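Local atomic coordinates of alcohol dehydrogenase YqhD (Escherichia coli, PDB entry 4QGS), a protein that reduces a broad range of short-chain aldehydes to their primary alcohols with NADPH, as a homodimeric, zinc-dependent member of the iron-containing alcohol dehydrogenase family. Residues G239-K244 / Y249-N254. Numbering follows the deposited sequence.
Sequences GPKALK and YDVRAN
Val-251 points toward the facing helix and divides its two methyls between the Lys-241–Ala-242 peptide and the Lys-241 side chain. With CG1 anti to the backbone N (chi1 164°), that methyl lies against the peptide itself, CG1 of Val-251 standing 3.4 Å from N of Ala-242. The other branch, CG2, meets the flank of the lysine chain, 3.8 Å from CB of Lys-241, whose extended chain crosses the valine at about a right angle before its NZ reaches a salt bridge with Asp-238. On the other flank Arg-252 meets the Ala-242 methyl with its aliphatic part, CD of Arg-252 lying 3.7 Å from CB of Ala-242. Bends at chi2 and chi3 fold the arginine chain back, and the guanidinium sits obliquely to that methyl while NH1 donates to the Pro-246 carbonyl in the connecting loop. Cutting Val-251 back to an alanine would remove both methyls and is likely to open a gap beside the Lys-241–Ala-242 peptide, leaving the lower part of the lysine chain without its apolar neighbour. The segment axes approach to 8.8 Å at an angle of 132°, and Val-199 of helix 196–211 packs on both Ala-242 and Arg-252. Joined by a four-residue loop, helices 222–244 and 249–262 form a splayed helical hairpin held at its turn end mainly by van der Waals packing, within the all-helical C-terminal domain of the iron-containing alcohol dehydrogenase fold.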
loop_
_atom_site.group_PDB
_atom_site.type_symbol
_atom_site.label_atom_id
_atom_site.label_comp_id
_atom_site.label_asym_id
_atom_site.label_seq_id
_atom_site.Cartn_x
_atom_site.Cartn_y
_atom_site.Cartn_z
ATOM N N GLY A 239 9.857 -1.315 -14.021
ATOM C CA GLY A 239 10.328 -0.996 -12.682
ATOM C C GLY A 239 11.808 -0.651 -12.633
ATOM O O GLY A 239 12.177 0.388 -12.091
ATOM N N PRO A 240 12.666 -1.512 -13.209
ATOM C CA PRO A 240 14.096 -1.172 -13.221
ATOM C C PRO A 240 14.382 0.102 -14.005
ATOM O O PRO A 240 15.298 0.845 -13.651
ATOM C CB PRO A 240 14.736 -2.383 -13.906
ATOM C CG PRO A 240 13.798 -3.510 -13.627
ATOM C CD PRO A 240 12.431 -2.868 -13.735
ATOM N N LYS A 241 13.607 0.357 -15.055
ATOM C CA LYS A 241 13.807 1.566 -15.844
ATOM C C LYS A 241 13.481 2.834 -15.054
ATOM O O LYS A 241 14.020 3.899 -15.341
ATOM C CB LYS A 241 12.952 1.530 -17.104
ATOM C CG LYS A 241 13.260 0.384 -18.026
ATOM C CD LYS A 241 12.335 0.461 -19.242
ATOM C CE LYS A 241 12.384 -0.790 -20.086
ATOM N NZ LYS A 241 11.289 -0.755 -21.104
ATOM N N ALA A 242 12.581 2.729 -14.078
ATOM C CA ALA A 242 12.178 3.908 -13.315
ATOM C C ALA A 242 13.365 4.409 -12.490
ATOM O O ALA A 242 13.468 5.595 -12.182
ATOM C CB ALA A 242 10.976 3.599 -12.426
ATOM N N LEU A 243 14.262 3.491 -12.166
ATOM C CA LEU A 243 15.473 3.831 -11.432
ATOM C C LEU A 243 16.531 4.424 -12.367
ATOM O O LEU A 243 17.213 5.392 -12.021
ATOM C CB LEU A 243 16.017 2.597 -10.721
ATOM C CG LEU A 243 15.147 2.008 -9.610
ATOM C CD1 LEU A 243 15.741 0.688 -9.138
ATOM C CD2 LEU A 243 15.008 2.987 -8.437
ATOM N N LYS A 244 16.655 3.844 -13.555
ATOM C CA LYS A 244 17.677 4.250 -14.530
ATOM C C LYS A 244 17.291 5.525 -15.254
ATOM O O LYS A 244 18.153 6.325 -15.647
ATOM C CB LYS A 244 17.913 3.139 -15.557
ATOM C CG LYS A 244 18.564 1.889 -14.974
ATOM C CD LYS A 244 18.397 0.686 -15.896
ATOM C CE LYS A 244 18.753 -0.609 -15.175
ATOM N NZ LYS A 244 18.371 -1.820 -15.946
ATOM N N TYR A 249 8.830 9.792 -18.804
ATOM C CA TYR A 249 7.405 9.838 -18.490
ATOM C C TYR A 249 6.694 8.501 -18.694
ATOM O O TYR A 249 5.942 8.070 -17.817
ATOM C CB TYR A 249 6.675 10.908 -19.307
ATOM C CG TYR A 249 5.201 10.882 -18.979
ATOM C CD1 TYR A 249 4.726 11.506 -17.840
ATOM C CD2 TYR A 249 4.300 10.193 -19.782
ATOM C CE1 TYR A 249 3.396 11.468 -17.510
ATOM C CE2 TYR A 249 2.956 10.139 -19.460
ATOM C CZ TYR A 249 2.512 10.784 -18.319
ATOM O OH TYR A 249 1.182 10.747 -17.972
ATOM N N ASP A 250 6.898 7.871 -19.853
ATOM C CA ASP A 250 6.193 6.627 -20.170
ATOM C C ASP A 250 6.501 5.555 -19.134
ATOM O O ASP A 250 5.600 4.818 -18.692
ATOM C CB ASP A 250 6.572 6.117 -21.566
ATOM C CG ASP A 250 5.902 6.897 -22.687
ATOM O OD1 ASP A 250 4.978 7.691 -22.406
ATOM O OD2 ASP A 250 6.299 6.697 -23.857
ATOM N N VAL A 251 7.773 5.476 -18.752
ATOM C CA VAL A 251 8.219 4.526 -17.732
ATOM C C VAL A 251 7.555 4.809 -16.397
ATOM O O VAL A 251 6.969 3.900 -15.786
ATOM C CB VAL A 251 9.753 4.558 -17.560
ATOM C CG1 VAL A 251 10.169 3.871 -16.257
ATOM C CG2 VAL A 251 10.416 3.892 -18.745
ATOM N N ARG A 252 7.622 6.063 -15.949
ATOM C CA ARG A 252 7.069 6.430 -14.637
ATOM C C ARG A 252 5.547 6.294 -14.620
ATOM O O ARG A 252 4.951 5.937 -13.601
ATOM C CB ARG A 252 7.480 7.861 -14.257
ATOM C CG ARG A 252 8.993 8.076 -14.147
ATOM C CD ARG A 252 9.696 6.988 -13.318
ATOM N NE ARG A 252 9.255 6.928 -11.929
ATOM C CZ ARG A 252 9.827 7.598 -10.933
ATOM N NH1 ARG A 252 10.861 8.402 -11.176
ATOM N NH2 ARG A 252 9.372 7.464 -9.696
ATOM N N ALA A 253 4.929 6.557 -15.764
ATOM C CA ALA A 253 3.484 6.389 -15.908
ATOM C C ALA A 253 3.078 4.920 -15.790
ATOM O O ALA A 253 2.130 4.571 -15.067
ATOM C CB ALA A 253 3.007 6.971 -17.254
ATOM N N ASN A 254 3.784 4.047 -16.507
ATOM C CA ASN A 254 3.469 2.622 -16.432
ATOM C C ASN A 254 3.660 2.096 -15.022
ATOM O O ASN A 254 2.870 1.286 -14.548
ATOM C CB ASN A 254 4.327 1.813 -17.405
ATOM C CG ASN A 254 3.762 1.816 -18.808
ATOM O OD1 ASN A 254 2.567 1.601 -18.999
ATOM N ND2 ASN A 254 4.618 2.050 -19.794
#